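PDB 4YOD: thioredoxin-like protein from Bacteroides caccae ATCC 43185, which is of unknown function but carries a thioredoxin-like domain and probably acts in thiol-disulfide exchange. Local coordinates for residues 154-159 with 167-172; 177-182 with 214-219; 223-228 with 238-243; 258-263 with 274-279. All blocks are in the same frame, centred on the assembly; numbering follows the deposited sequence.

The four contacts trace how a thioredoxin-like sheet is built and covered. Interaction 2 is its wholly buried centre, two parallel strands joined by backbone bonds and branched apolar side chains. Interaction 3 extends that sheet to an edge strand, where an aromatic pair packs between the helix of a beta-alpha-beta crossover and its second strand; one water is shared by interactions 2 and 3. Interaction 4 fixes the C-terminal helix to strand 259-263, the other neighbour of strand 176-181, by apolar packing and one backbone bond. Interaction 1 is a partly buried hairpin outside the sheet: its Phe157 and Leu169 pack on side chains of interaction 2, whereas Asn156 and Tyr170 make polar contacts nearer the surface.

Interaction 1 (154-159 with 167-172)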
loop_
_atom_site.group_PDB
_atom_site.type_symbol
_atom_site.label_atom_id
_atom_site.label_comp_id
_atom_site.label_asym_id
_atom_site.label_seq_id
_atom_site.Cartn_x
_atom_site.Cartn_y
_atom_site.Cartn_z
ATOM N N ALA A 154 -7.696 12.364 4.092
ATOM C CA ALA A 154 -6.354 12.360 4.673
ATOM C C ALA A 154 -6.317 12.983 6.077
ATOM O O ALA A 154 -7.117 13.869 6.388
ATOM C CB ALA A 154 -5.396 13.110 3.766
ATOM N N ILE A 155 -5.398 12.518 6.938
ATOM C CA ILE A 155 -5.284 13.079 8.292
ATOM C C ILE A 155 -4.513 14.414 8.222
ATOM O O ILE A 155 -3.394 14.466 7.701
ATOM C CB ILE A 155 -4.651 12.091 9.296
ATOM C CG1 ILE A 155 -5.561 10.839 9.448
ATOM C CG2 ILE A 155 -4.450 12.788 10.657
ATOM C CD1 ILE A 155 -5.004 9.728 10.297
ATOM N N ASN A 156 -5.135 15.491 8.735
ATOM C CA ASN A 156 -4.545 16.833 8.745
ATOM C C ASN A 156 -3.340 16.898 9.680
ATOM O O ASN A 156 -3.283 16.176 10.675
ATOM C CB ASN A 156 -5.586 17.875 9.174
ATOM C CG ASN A 156 -5.117 19.290 8.983
ATOM O OD1 ASN A 156 -4.381 19.615 8.038
ATOM N ND2 ASN A 156 -5.457 20.135 9.919
ATOM N N PHE A 157 -2.372 17.753 9.347
ATOM C CA PHE A 157 -1.156 17.956 10.144
ATOM C C PHE A 157 -0.604 19.331 9.836
ATOM O O PHE A 157 -0.853 19.863 8.750
ATOM C CB PHE A 157 -0.090 16.858 9.887
ATOM C CG PHE A 157 0.421 16.814 8.460
ATOM C CD1 PHE A 157 1.520 17.577 8.073
ATOM C CD2 PHE A 157 -0.226 16.048 7.494
ATOM C CE1 PHE A 157 1.972 17.565 6.742
ATOM C CE2 PHE A 157 0.232 16.030 6.169
ATOM C CZ PHE A 157 1.320 16.794 5.801
ATOM N N THR A 158 0.173 19.873 10.781
ATOM C CA THR A 158 0.862 21.164 10.709
ATOM C C THR A 158 2.298 20.944 10.246
ATOM O O THR A 158 2.995 20.081 10.785
ATOM C CB THR A 158 0.812 21.835 12.092
ATOM O OG1 THR A 158 -0.553 21.929 12.501
ATOM C CG2 THR A 158 1.466 23.225 12.112
ATOM N N TYR A 159 2.735 21.712 9.242
ATOM C CA TYR A 159 4.106 21.653 8.735
ATOM C C TYR A 159 4.802 22.993 9.009
ATOM O O TYR A 159 4.131 24.034 9.139
ATOM C CB TYR A 159 4.158 21.284 7.234
ATOM C CG TYR A 159 3.433 22.247 6.319
ATOM C CD1 TYR A 159 4.049 23.412 5.868
ATOM C CD2 TYR A 159 2.136 21.985 5.889
ATOM C CE1 TYR A 159 3.383 24.307 5.035
ATOM C CE2 TYR A 159 1.464 22.862 5.040
ATOM C CZ TYR A 159 2.093 24.023 4.614
ATOM O OH TYR A 159 1.433 24.894 3.784
ATOM N N GLY A 167 1.826 26.164 8.456
ATOM C CA GLY A 167 0.632 25.920 7.665
ATOM C C GLY A 167 0.105 24.535 7.957
ATOM O O GLY A 167 0.800 23.726 8.581
ATOM N N SER A 168 -1.122 24.249 7.512
ATOM C CA SER A 168 -1.698 22.925 7.685
ATOM C C SER A 168 -2.050 22.326 6.316
ATOM O O SER A 168 -2.269 23.065 5.352
ATOM C CB SER A 168 -2.914 22.969 8.604
ATOM O OG SER A 168 -4.093 23.398 7.942
ATOM N N LEU A 169 -2.116 20.983 6.239
ATOM C CA LEU A 169 -2.467 20.280 5.010
ATOM C C LEU A 169 -3.795 20.784 4.434
ATOM O O LEU A 169 -3.858 21.107 3.253
ATOM C CB LEU A 169 -2.557 18.760 5.273
ATOM C CG LEU A 169 -3.094 17.882 4.138
ATOM C CD1 LEU A 169 -2.140 17.884 2.947
ATOM C CD2 LEU A 169 -3.320 16.462 4.619
ATOM N N TYR A 170 -4.827 20.887 5.278
ATOM C CA TYR A 170 -6.169 21.262 4.844
ATOM C C TYR A 170 -6.311 22.737 4.482
ATOM O O TYR A 170 -7.291 23.091 3.821
ATOM C CB TYR A 170 -7.222 20.861 5.883
ATOM C CG TYR A 170 -7.685 19.424 5.719
ATOM C CD1 TYR A 170 -6.824 18.359 5.964
ATOM C CD2 TYR A 170 -8.983 19.130 5.311
ATOM C CE1 TYR A 170 -7.245 17.039 5.831
ATOM C CE2 TYR A 170 -9.412 17.811 5.159
ATOM C CZ TYR A 170 -8.546 16.769 5.444
ATOM O OH TYR A 170 -8.956 15.463 5.300
ATOM N N GLN A 171 -5.323 23.573 4.846
ATOM C CA GLN A 171 -5.322 25.002 4.522
ATOM C C GLN A 171 -4.841 25.234 3.080
ATOM O O GLN A 171 -4.968 26.343 2.554
ATOM C CB GLN A 171 -4.464 25.786 5.523
ATOM C CG GLN A 171 -5.261 26.246 6.737
ATOM C CD GLN A 171 -4.416 26.638 7.924
ATOM O OE1 GLN A 171 -3.174 26.595 7.904
ATOM N NE2 GLN A 171 -5.086 27.028 9.000
ATOM N N LEU A 172 -4.310 24.192 2.440
ATOM C CA LEU A 172 -3.847 24.282 1.064
ATOM C C LEU A 172 -5.002 24.044 0.114
ATOM O O LEU A 172 -5.783 23.111 0.292
ATOM C CB LEU A 172 -2.696 23.316 0.794
ATOM C CG LEU A 172 -1.429 23.614 1.577
ATOM C CD1 LEU A 172 -0.500 22.414 1.574
ATOM C CD2 LEU A 172 -0.758 24.904 1.084
HETATM O O HOH W 1 -1.041 25.528 4.705
#
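A short antiparallel hairpin, strands 158-160 and 166-168, supplies this contact, and the chain on both sides carries the pairing further. Tyr159 N donates to Gly167 O (2.9 Å), and Leu169 N to Phe157 O (3.0 Å) just past the last strand pair. The Tyr159 ring lies over its pairing partner: CG sits between the backbone N and the carbonyl carbon (chi1 60°), which brings one ring face over the Gly167 backbone, with Gly167 CA 4.1 Å from the ring centroid. Its hydroxyl is hydrogen-bonded to water 1, and water 1 donates to Ser168 O. On the side toward the main sheet, Phe157 CE2 touches Leu169 CD2 at 3.9 Å, and the two pack on Leu179 and Leu177. At the outer end Asn156 OD1 accepts from Tyr170 N (3.1 Å), the donor standing above the amide plane. The Tyr170 hydroxyl donates to Ala154 O at 2.7 Å, in the carbonyl plane and on a lone pair. A phenylalanine here would probably leave that carbonyl without its hydroxyl mate and the ring freer to shift. The chemistry thus divides: apolar groups seat the hairpin on the sheet, while directional polar bonds tie its incoming chain to the turn after it.

Interaction 2 (177-182 with 214-219)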
loop_
_atom_site.group_PDB
_atom_site.type_symbol
_atom_site.label_atom_id
_atom_site.label_comp_id
_atom_site.label_asym_id
_atom_site.label_seq_id
_atom_site.Cartn_x
_atom_site.Cartn_y
_atom_site.Cartn_z
ATOM N N LEU A 177 -3.369 17.419 -4.568
ATOM C CA LEU A 177 -2.277 17.579 -3.620
ATOM C C LEU A 177 -1.420 16.341 -3.663
ATOM O O LEU A 177 -1.912 15.238 -3.403
ATOM C CB LEU A 177 -2.759 17.855 -2.172
ATOM C CG LEU A 177 -1.620 18.362 -1.268
ATOM C CD1 LEU A 177 -2.000 19.595 -0.516
ATOM C CD2 LEU A 177 -0.982 17.249 -0.443
ATOM N N LEU A 178 -0.138 16.527 -3.983
ATOM C CA LEU A 178 0.852 15.463 -4.009
ATOM C C LEU A 178 1.674 15.581 -2.732
ATOM O O LEU A 178 2.413 16.549 -2.545
ATOM C CB LEU A 178 1.730 15.560 -5.275
ATOM C CG LEU A 178 2.377 14.273 -5.786
ATOM C CD1 LEU A 178 3.118 14.562 -7.066
ATOM C CD2 LEU A 178 3.366 13.672 -4.780
ATOM N N LEU A 179 1.482 14.622 -1.827
ATOM C CA LEU A 179 2.145 14.573 -0.529
ATOM C C LEU A 179 3.386 13.690 -0.644
ATOM O O LEU A 179 3.296 12.521 -1.024
ATOM C CB LEU A 179 1.167 14.064 0.556
ATOM C CG LEU A 179 1.708 13.981 1.982
ATOM C CD1 LEU A 179 2.130 15.379 2.522
ATOM C CD2 LEU A 179 0.694 13.313 2.907
ATOM N N PHE A 180 4.547 14.248 -0.323
ATOM C CA PHE A 180 5.787 13.481 -0.456
ATOM C C PHE A 180 6.522 13.405 0.895
ATOM O O PHE A 180 7.206 14.348 1.294
ATOM C CB PHE A 180 6.656 14.132 -1.563
ATOM C CG PHE A 180 8.071 13.656 -1.820
ATOM C CD1 PHE A 180 8.527 12.443 -1.315
ATOM C CD2 PHE A 180 8.929 14.392 -2.627
ATOM C CE1 PHE A 180 9.833 12.006 -1.564
ATOM C CE2 PHE A 180 10.230 13.948 -2.884
ATOM C CZ PHE A 180 10.670 12.756 -2.355
ATOM N N ILE A 181 6.413 12.258 1.558
ATOM C CA ILE A 181 7.075 12.016 2.844
ATOM C C ILE A 181 8.516 11.602 2.521
ATOM O O ILE A 181 8.720 10.601 1.832
ATOM C CB ILE A 181 6.299 10.977 3.691
ATOM C CG1 ILE A 181 4.802 11.401 3.830
ATOM C CG2 ILE A 181 6.993 10.760 5.049
ATOM C CD1 ILE A 181 3.843 10.492 4.649
ATOM N N ASN A 182 9.491 12.384 2.996
ATOM C CA ASN A 182 10.908 12.221 2.655
ATOM C C ASN A 182 11.866 12.158 3.854
ATOM O O ASN A 182 11.480 12.423 4.990
ATOM C CB ASN A 182 11.340 13.397 1.751
ATOM C CG ASN A 182 11.289 14.744 2.444
ATOM O OD1 ASN A 182 12.222 15.148 3.149
ATOM N ND2 ASN A 182 10.195 15.467 2.270
ATOM N N LEU A 214 3.549 19.050 -1.667
ATOM C CA LEU A 214 3.923 19.264 -0.281
ATOM C C LEU A 214 4.895 18.174 0.149
ATOM O O LEU A 214 4.515 17.004 0.235
ATOM C CB LEU A 214 2.670 19.275 0.633
ATOM C CG LEU A 214 2.911 19.473 2.137
ATOM C CD1 LEU A 214 3.422 20.886 2.440
ATOM C CD2 LEU A 214 1.648 19.237 2.931
ATOM N N SER A 215 6.148 18.545 0.420
ATOM C CA SER A 215 7.114 17.555 0.893
ATOM C C SER A 215 7.179 17.682 2.401
ATOM O O SER A 215 7.210 18.805 2.910
ATOM C CB SER A 215 8.480 17.746 0.244
ATOM O OG SER A 215 9.146 18.861 0.808
ATOM N N ILE A 216 7.136 16.555 3.113
ATOM C CA ILE A 216 7.150 16.599 4.567
ATOM C C ILE A 216 8.209 15.652 5.133
ATOM O O ILE A 216 8.258 14.457 4.808
ATOM C CB ILE A 216 5.746 16.378 5.213
ATOM C CG1 ILE A 216 5.789 16.486 6.758
ATOM C CG2 ILE A 216 5.075 15.077 4.783
ATOM C CD1 ILE A 216 5.876 17.901 7.292
ATOM N N TYR A 217 9.090 16.240 5.956
ATOM C CA TYR A 217 10.106 15.504 6.667
ATOM C C TYR A 217 9.562 15.226 8.087
ATOM O O TYR A 217 9.282 16.166 8.830
ATOM C CB TYR A 217 11.441 16.258 6.672
ATOM C CG TYR A 217 12.492 15.612 7.546
ATOM C CD1 TYR A 217 12.859 14.283 7.362
ATOM C CD2 TYR A 217 13.116 16.329 8.565
ATOM C CE1 TYR A 217 13.793 13.670 8.192
ATOM C CE2 TYR A 217 14.075 15.735 9.384
ATOM C CZ TYR A 217 14.421 14.407 9.182
ATOM O OH TYR A 217 15.356 13.802 9.978
ATOM N N PRO A 218 9.357 13.948 8.464
ATOM C CA PRO A 218 8.757 13.672 9.776
ATOM C C PRO A 218 9.746 13.348 10.903
ATOM O O PRO A 218 9.301 13.250 12.047
ATOM C CB PRO A 218 7.863 12.463 9.479
ATOM C CG PRO A 218 8.574 11.727 8.349
ATOM C CD PRO A 218 9.539 12.703 7.688
ATOM N N ASP A 219 11.056 13.171 10.615
ATOM C CA ASP A 219 12.017 12.763 11.647
ATOM C C ASP A 219 12.692 13.949 12.369
ATOM O O ASP A 219 12.327 15.104 12.148
ATOM C CB ASP A 219 13.059 11.791 11.083
ATOM C CG ASP A 219 12.498 10.431 10.750
ATOM O OD1 ASP A 219 12.502 9.552 11.644
ATOM O OD2 ASP A 219 12.071 10.234 9.591
HETATM O O HOH W 2 10.549 18.443 3.244
#
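Ile216 puts its CG2 branch against two side chains of the neighbouring strand, 3.7 Å from Leu179 CD1 and 3.8 Å from Ile181 CG1. With CG1 anti to the backbone N (chi1 -178°), CG2 is the branch beside the partner strand, while CG1 leads away and carries CD1 toward Tyr240 and Tyr159; the side chain also touches Ile246. Ile181 and Ile216 lie side by side and point the same way; Leu179 is met aslant and also touches Leu214, CD1 to CD2 at 3.9 Å. Ile181 crosses Pro218 at about a right angle, CG2 to CG at 3.8 Å. Strands 176-181 and 211-217 are the parallel pair at the heart of the thioredoxin fold, joined through helices 187-197 and 200-207, and four backbone bonds link the segments, the first from Leu214 N to Leu178 O (2.9 Å), the last from Asn182 N to Ile216 O (3.0 Å). The face bearing Phe180 and Ser215 turns to helix 187-197, against which Phe180 packs. On this side Asn182 ND2 makes a weak bond back to Phe180 O and also donates to water 2, which donates to Ser215 OG; that hydroxyl is also bonded to Asn238. Asn182 O lies in the plane of the Tyr217 ring at its edge, 3.3 Å from CD1, and it and OD1 are buried without a partner in the model. The Asn182 side chain touches the probable CxxC motif of Cys186 and Cys189.

Interaction 3 (223-228 with 238-243); sequences DDWRKH and NGYDKK
Trp225 and Tyr240 meet edge to face: the tyrosine brings its CD1 edge over the indole, 3.5 Å from CZ3. The six-membered ring of Trp225 and the Tyr240 ring have centroids 5.2 Å apart and planes at 65°, a T-shaped stack. At the rim of the indole, CZ2 lies 3.6 Å from Asn238 O. Its NE1 gives its hydrogen to water 2 (2.9 Å), which lies in the ring plane and passes a bond on to Gly239 O, so the polar edge of a buried ring is tied to the strand backbone. Helix 222-228 is the crossover of a beta-alpha-beta unit between parallel strands 211-217 and 237-240, and it runs nearly antiparallel to the latter, at 173° for the short segments. CG of Trp225 is anti to the backbone N (chi1 -178°), carrying the indole from the helix to the strand. A leucine in its place would probably open a gap against Tyr240 and leave water 2 without the indole N-H. Farther out, Arg226 reaches over with NH2 3.6 Å from Tyr240 OH, while its NH1 is bonded to Ala162 O. Tyr217 lies nearly parallel to the indole where the rings meet, and Pro184 also touches Trp225.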
loop_
_atom_site.group_PDB
_atom_site.type_symbol
_atom_site.label_atom_id
_atom_site.label_comp_id
_atom_site.label_asym_id
_atom_site.label_seq_id
_atom_site.Cartn_x
_atom_site.Cartn_y
_atom_site.Cartn_z
ATOM N N ASP A 223 18.899 19.319 11.079
ATOM C CA ASP A 223 20.083 19.933 10.474
ATOM C C ASP A 223 20.345 19.351 9.077
ATOM O O ASP A 223 20.521 20.120 8.128
ATOM C CB ASP A 223 21.316 19.767 11.382
ATOM C CG ASP A 223 21.301 20.595 12.661
ATOM O OD1 ASP A 223 20.479 21.540 12.757
ATOM O OD2 ASP A 223 22.143 20.327 13.553
ATOM N N ASP A 224 20.309 18.001 8.944
ATOM C CA ASP A 224 20.520 17.275 7.684
ATOM C C ASP A 224 19.459 17.652 6.637
ATOM O O ASP A 224 19.749 17.635 5.436
ATOM C CB ASP A 224 20.519 15.756 7.920
ATOM C CG ASP A 224 21.679 15.266 8.761
ATOM O OD1 ASP A 224 22.814 15.205 8.231
ATOM O OD2 ASP A 224 21.456 14.933 9.946
ATOM N N TRP A 225 18.242 18.012 7.103
ATOM C CA TRP A 225 17.137 18.461 6.263
ATOM C C TRP A 225 17.442 19.838 5.665
ATOM O O TRP A 225 17.263 20.022 4.461
ATOM C CB TRP A 225 15.830 18.495 7.067
ATOM C CG TRP A 225 14.637 18.914 6.261
ATOM C CD1 TRP A 225 13.925 18.147 5.388
ATOM C CD2 TRP A 225 14.056 20.222 6.216
ATOM N NE1 TRP A 225 12.911 18.886 4.827
ATOM C CE2 TRP A 225 12.959 20.162 5.325
ATOM C CE3 TRP A 225 14.340 21.438 6.858
ATOM C CZ2 TRP A 225 12.150 21.269 5.059
ATOM C CZ3 TRP A 225 13.540 22.537 6.591
ATOM C CH2 TRP A 225 12.451 22.444 5.712
ATOM N N ARG A 226 17.931 20.787 6.500
ATOM C CA ARG A 226 18.276 22.154 6.096
ATOM C C ARG A 226 19.398 22.194 5.055
ATOM O O ARG A 226 19.384 23.085 4.204
ATOM C CB ARG A 226 18.663 23.015 7.307
ATOM C CG ARG A 226 17.477 23.386 8.183
ATOM C CD ARG A 226 17.793 24.507 9.151
ATOM N NE ARG A 226 16.739 24.660 10.156
ATOM C CZ ARG A 226 15.690 25.469 10.034
ATOM N NH1 ARG A 226 15.539 26.216 8.948
ATOM N NH2 ARG A 226 14.778 25.529 10.996
ATOM N N LYS A 227 20.350 21.242 5.103
ATOM C CA LYS A 227 21.451 21.230 4.138
ATOM C C LYS A 227 21.062 20.515 2.824
ATOM O O LYS A 227 21.696 20.763 1.798
ATOM C CB LYS A 227 22.750 20.647 4.739
ATOM C CG LYS A 227 22.781 19.141 4.987
ATOM C CD LYS A 227 24.148 18.718 5.530
ATOM C CE LYS A 227 24.884 17.773 4.609
ATOM N NZ LYS A 227 26.277 17.524 5.075
ATOM N N HIS A 228 20.028 19.659 2.843
ATOM C CA HIS A 228 19.581 18.948 1.640
ATOM C C HIS A 228 18.334 19.596 1.014
ATOM O O HIS A 228 17.819 19.091 0.015
ATOM C CB HIS A 228 19.320 17.469 1.953
ATOM C CG HIS A 228 20.574 16.668 2.063
ATOM N ND1 HIS A 228 21.211 16.491 3.277
ATOM C CD2 HIS A 228 21.290 16.048 1.097
ATOM C CE1 HIS A 228 22.285 15.761 3.014
ATOM N NE2 HIS A 228 22.375 15.473 1.715
ATOM N N ASN A 238 8.028 22.901 0.899
ATOM C CA ASN A 238 8.935 21.972 1.574
ATOM C C ASN A 238 8.974 22.229 3.071
ATOM O O ASN A 238 9.532 23.239 3.519
ATOM C CB ASN A 238 10.332 22.081 0.950
ATOM C CG ASN A 238 10.315 21.819 -0.539
ATOM O OD1 ASN A 238 9.877 20.761 -1.000
ATOM N ND2 ASN A 238 10.731 22.799 -1.331
ATOM N N GLY A 239 8.366 21.323 3.827
ATOM C CA GLY A 239 8.257 21.458 5.275
ATOM C C GLY A 239 8.743 20.307 6.130
ATOM O O GLY A 239 9.109 19.239 5.631
ATOM N N TYR A 240 8.760 20.546 7.452
ATOM C CA TYR A 240 9.136 19.536 8.429
ATOM C C TYR A 240 8.092 19.513 9.533
ATOM O O TYR A 240 7.292 20.439 9.645
ATOM C CB TYR A 240 10.568 19.753 8.970
ATOM C CG TYR A 240 10.776 21.014 9.784
ATOM C CD1 TYR A 240 11.195 22.196 9.180
ATOM C CD2 TYR A 240 10.627 21.006 11.169
ATOM C CE1 TYR A 240 11.416 23.356 9.928
ATOM C CE2 TYR A 240 10.841 22.158 11.928
ATOM C CZ TYR A 240 11.239 23.330 11.304
ATOM O OH TYR A 240 11.454 24.466 12.051
ATOM N N ASP A 241 8.077 18.437 10.319
ATOM C CA ASP A 241 7.174 18.256 11.448
ATOM C C ASP A 241 7.896 18.683 12.722
ATOM O O ASP A 241 8.640 17.888 13.299
ATOM C CB ASP A 241 6.731 16.788 11.518
ATOM C CG ASP A 241 5.522 16.517 12.396
ATOM O OD1 ASP A 241 5.123 17.422 13.170
ATOM O OD2 ASP A 241 4.967 15.415 12.300
ATOM N N LYS A 242 7.702 19.952 13.142
ATOM C CA LYS A 242 8.380 20.563 14.298
ATOM C C LYS A 242 8.257 19.715 15.578
ATOM O O LYS A 242 9.278 19.431 16.197
ATOM C CB LYS A 242 7.849 21.990 14.548
ATOM C CG LYS A 242 8.672 22.818 15.527
ATOM C CD LYS A 242 7.990 24.151 15.836
ATOM C CE LYS A 242 8.668 24.912 16.953
ATOM N NZ LYS A 242 9.957 25.521 16.526
ATOM N N LYS A 243 7.033 19.293 15.950
ATOM C CA LYS A 243 6.803 18.524 17.178
ATOM C C LYS A 243 6.816 16.997 16.929
ATOM O O LYS A 243 6.591 16.236 17.870
ATOM C CB LYS A 243 5.484 18.953 17.847
ATOM C CG LYS A 243 5.437 20.430 18.270
ATOM C CD LYS A 243 4.331 20.732 19.301
ATOM C CE LYS A 243 2.930 20.836 18.726
ATOM N NZ LYS A 243 2.723 22.104 17.975
HETATM O O HOH W 2 10.549 18.443 3.244
#

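Interaction 4 (258-263 with 274-279); sequences PTLYLL and ATTQAI
The flat groups in contact are the peptides of Leu260 and Ala274, which meet through their N-H and C=O edges: the Leu260 carbonyl accepts a hydrogen bond from Ala274 N at 3.1 Å, the donor tilted 24° from the carbonyl plane. The amide of the same residue faces the same edge of the strand and is joined through solvent. Leu260 N donates to water 3 (2.9 Å), which donates to Ala274 O (2.7 Å), where the chain leaves the edge strand 269-272 for the helix. The Leu260 side chain fills the angle between strand and helix. With CG anti to the carbonyl carbon (chi1 -60°), its CD1 branch reaches Thr276 CG2 at 3.8 Å, aslant, while CB takes the tip of Ile279, CD1, at 3.6 Å. Leu262, on the same strand face, adds a looser touch of its CB to Ile279 CG1 at 4.4 Å. The first turn of the helix is fixed by Thr275 in the N-cap position, whose OG1 accepts from Ala278 N (3.1 Å), a capping bond made on the side away from the strand. Helix 276-286 lies on the face of strand 259-263 bearing Leu260 and Leu262, where Leu260 also touches Thr192 of helix 187-197. Just before the strand, Pro258 follows a cis peptide bond and packs on Cys189, consistent with the cis-proline of thioredoxins, while strand 259-263 pairs antiparallel with strand 176-181.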
loop_
_atom_site.group_PDB
_atom_site.type_symbol
_atom_site.label_atom_id
_atom_site.label_comp_id
_atom_site.label_asym_id
_atom_site.label_seq_id
_atom_site.Cartn_x
_atom_site.Cartn_y
_atom_site.Cartn_z
ATOM N N PRO A 258 11.070 6.934 0.860
ATOM C CA PRO A 258 9.987 7.873 0.542
ATOM C C PRO A 258 8.636 7.208 0.316
ATOM O O PRO A 258 8.545 6.010 0.027
ATOM C CB PRO A 258 10.482 8.539 -0.758
ATOM C CG PRO A 258 11.339 7.481 -1.407
ATOM C CD PRO A 258 12.047 6.833 -0.249
ATOM N N THR A 259 7.576 7.994 0.489
ATOM C CA THR A 259 6.235 7.522 0.185
ATOM C C THR A 259 5.454 8.689 -0.418
ATOM O O THR A 259 5.669 9.845 -0.050
ATOM C CB THR A 259 5.547 6.786 1.339
ATOM O OG1 THR A 259 4.527 5.995 0.763
ATOM C CG2 THR A 259 4.962 7.700 2.400
ATOM N N LEU A 260 4.598 8.380 -1.391
ATOM C CA LEU A 260 3.824 9.399 -2.092
ATOM C C LEU A 260 2.347 9.153 -1.971
ATOM O O LEU A 260 1.920 8.012 -2.058
ATOM C CB LEU A 260 4.195 9.433 -3.591
ATOM C CG LEU A 260 5.647 9.739 -3.954
ATOM C CD1 LEU A 260 5.912 9.431 -5.427
ATOM C CD2 LEU A 260 5.993 11.175 -3.645
ATOM N N TYR A 261 1.586 10.237 -1.770
ATOM C CA TYR A 261 0.122 10.230 -1.745
ATOM C C TYR A 261 -0.396 11.217 -2.760
ATOM O O TYR A 261 0.196 12.279 -2.928
ATOM C CB TYR A 261 -0.423 10.641 -0.364
ATOM C CG TYR A 261 -0.358 9.565 0.691
ATOM C CD1 TYR A 261 0.828 9.297 1.369
ATOM C CD2 TYR A 261 -1.506 8.890 1.094
ATOM C CE1 TYR A 261 0.882 8.344 2.389
ATOM C CE2 TYR A 261 -1.457 7.918 2.099
ATOM C CZ TYR A 261 -0.264 7.666 2.754
ATOM O OH TYR A 261 -0.192 6.683 3.705
ATOM N N LEU A 262 -1.499 10.885 -3.421
ATOM C CA LEU A 262 -2.197 11.847 -4.270
ATOM C C LEU A 262 -3.567 12.049 -3.646
ATOM O O LEU A 262 -4.299 11.075 -3.439
ATOM C CB LEU A 262 -2.311 11.424 -5.756
ATOM C CG LEU A 262 -2.932 12.524 -6.673
ATOM C CD1 LEU A 262 -1.988 13.737 -6.814
ATOM C CD2 LEU A 262 -3.286 11.979 -8.048
ATOM N N LEU A 263 -3.910 13.295 -3.360
ATOM C CA LEU A 263 -5.196 13.659 -2.756
ATOM C C LEU A 263 -5.997 14.521 -3.723
ATOM O O LEU A 263 -5.406 15.245 -4.512
ATOM C CB LEU A 263 -5.018 14.411 -1.409
ATOM C CG LEU A 263 -3.886 13.987 -0.428
ATOM C CD1 LEU A 263 -3.909 14.863 0.842
ATOM C CD2 LEU A 263 -3.995 12.482 -0.017
ATOM N N ALA A 274 2.085 5.395 -3.617
ATOM C CA ALA A 274 2.139 5.200 -5.064
ATOM C C ALA A 274 3.507 5.438 -5.651
ATOM O O ALA A 274 4.294 6.207 -5.103
ATOM C CB ALA A 274 1.141 6.128 -5.739
ATOM N N THR A 275 3.766 4.838 -6.823
ATOM C CA THR A 275 5.004 5.099 -7.555
ATOM C C THR A 275 4.858 6.446 -8.276
ATOM O O THR A 275 3.732 6.913 -8.455
ATOM C CB THR A 275 5.292 3.978 -8.539
ATOM O OG1 THR A 275 4.238 3.928 -9.516
ATOM C CG2 THR A 275 5.492 2.619 -7.854
ATOM N N THR A 276 5.977 7.052 -8.716
ATOM C CA THR A 276 5.939 8.288 -9.502
ATOM C C THR A 276 5.188 8.037 -10.823
ATOM O O THR A 276 4.457 8.909 -11.272
ATOM C CB THR A 276 7.345 8.854 -9.777
ATOM O OG1 THR A 276 8.124 7.867 -10.454
ATOM C CG2 THR A 276 8.055 9.329 -8.512
ATOM N N GLN A 277 5.331 6.827 -11.411
ATOM C CA GLN A 277 4.673 6.455 -12.675
ATOM C C GLN A 277 3.134 6.409 -12.508
ATOM O O GLN A 277 2.422 6.888 -13.392
ATOM C CB GLN A 277 5.209 5.110 -13.213
ATOM C CG GLN A 277 4.607 4.697 -14.562
ATOM C CD GLN A 277 5.048 3.337 -15.064
ATOM O OE1 GLN A 277 5.306 2.399 -14.296
ATOM N NE2 GLN A 277 5.090 3.189 -16.383
ATOM N N ALA A 278 2.640 5.861 -11.373
ATOM C CA ALA A 278 1.210 5.756 -11.067
ATOM C C ALA A 278 0.590 7.154 -10.936
ATOM O O ALA A 278 -0.472 7.408 -11.498
ATOM C CB ALA A 278 1.001 4.962 -9.771
ATOM N N ILE A 279 1.273 8.062 -10.226
ATOM C CA ILE A 279 0.804 9.441 -10.036
ATOM C C ILE A 279 0.781 10.150 -11.390
ATOM O O ILE A 279 -0.220 10.792 -11.728
ATOM C CB ILE A 279 1.653 10.194 -8.985
ATOM C CG1 ILE A 279 1.328 9.648 -7.569
ATOM C CG2 ILE A 279 1.389 11.736 -9.029
ATOM C CD1 ILE A 279 2.333 9.995 -6.574
HETATM O O HOH W 3 5.583 5.996 -2.757
#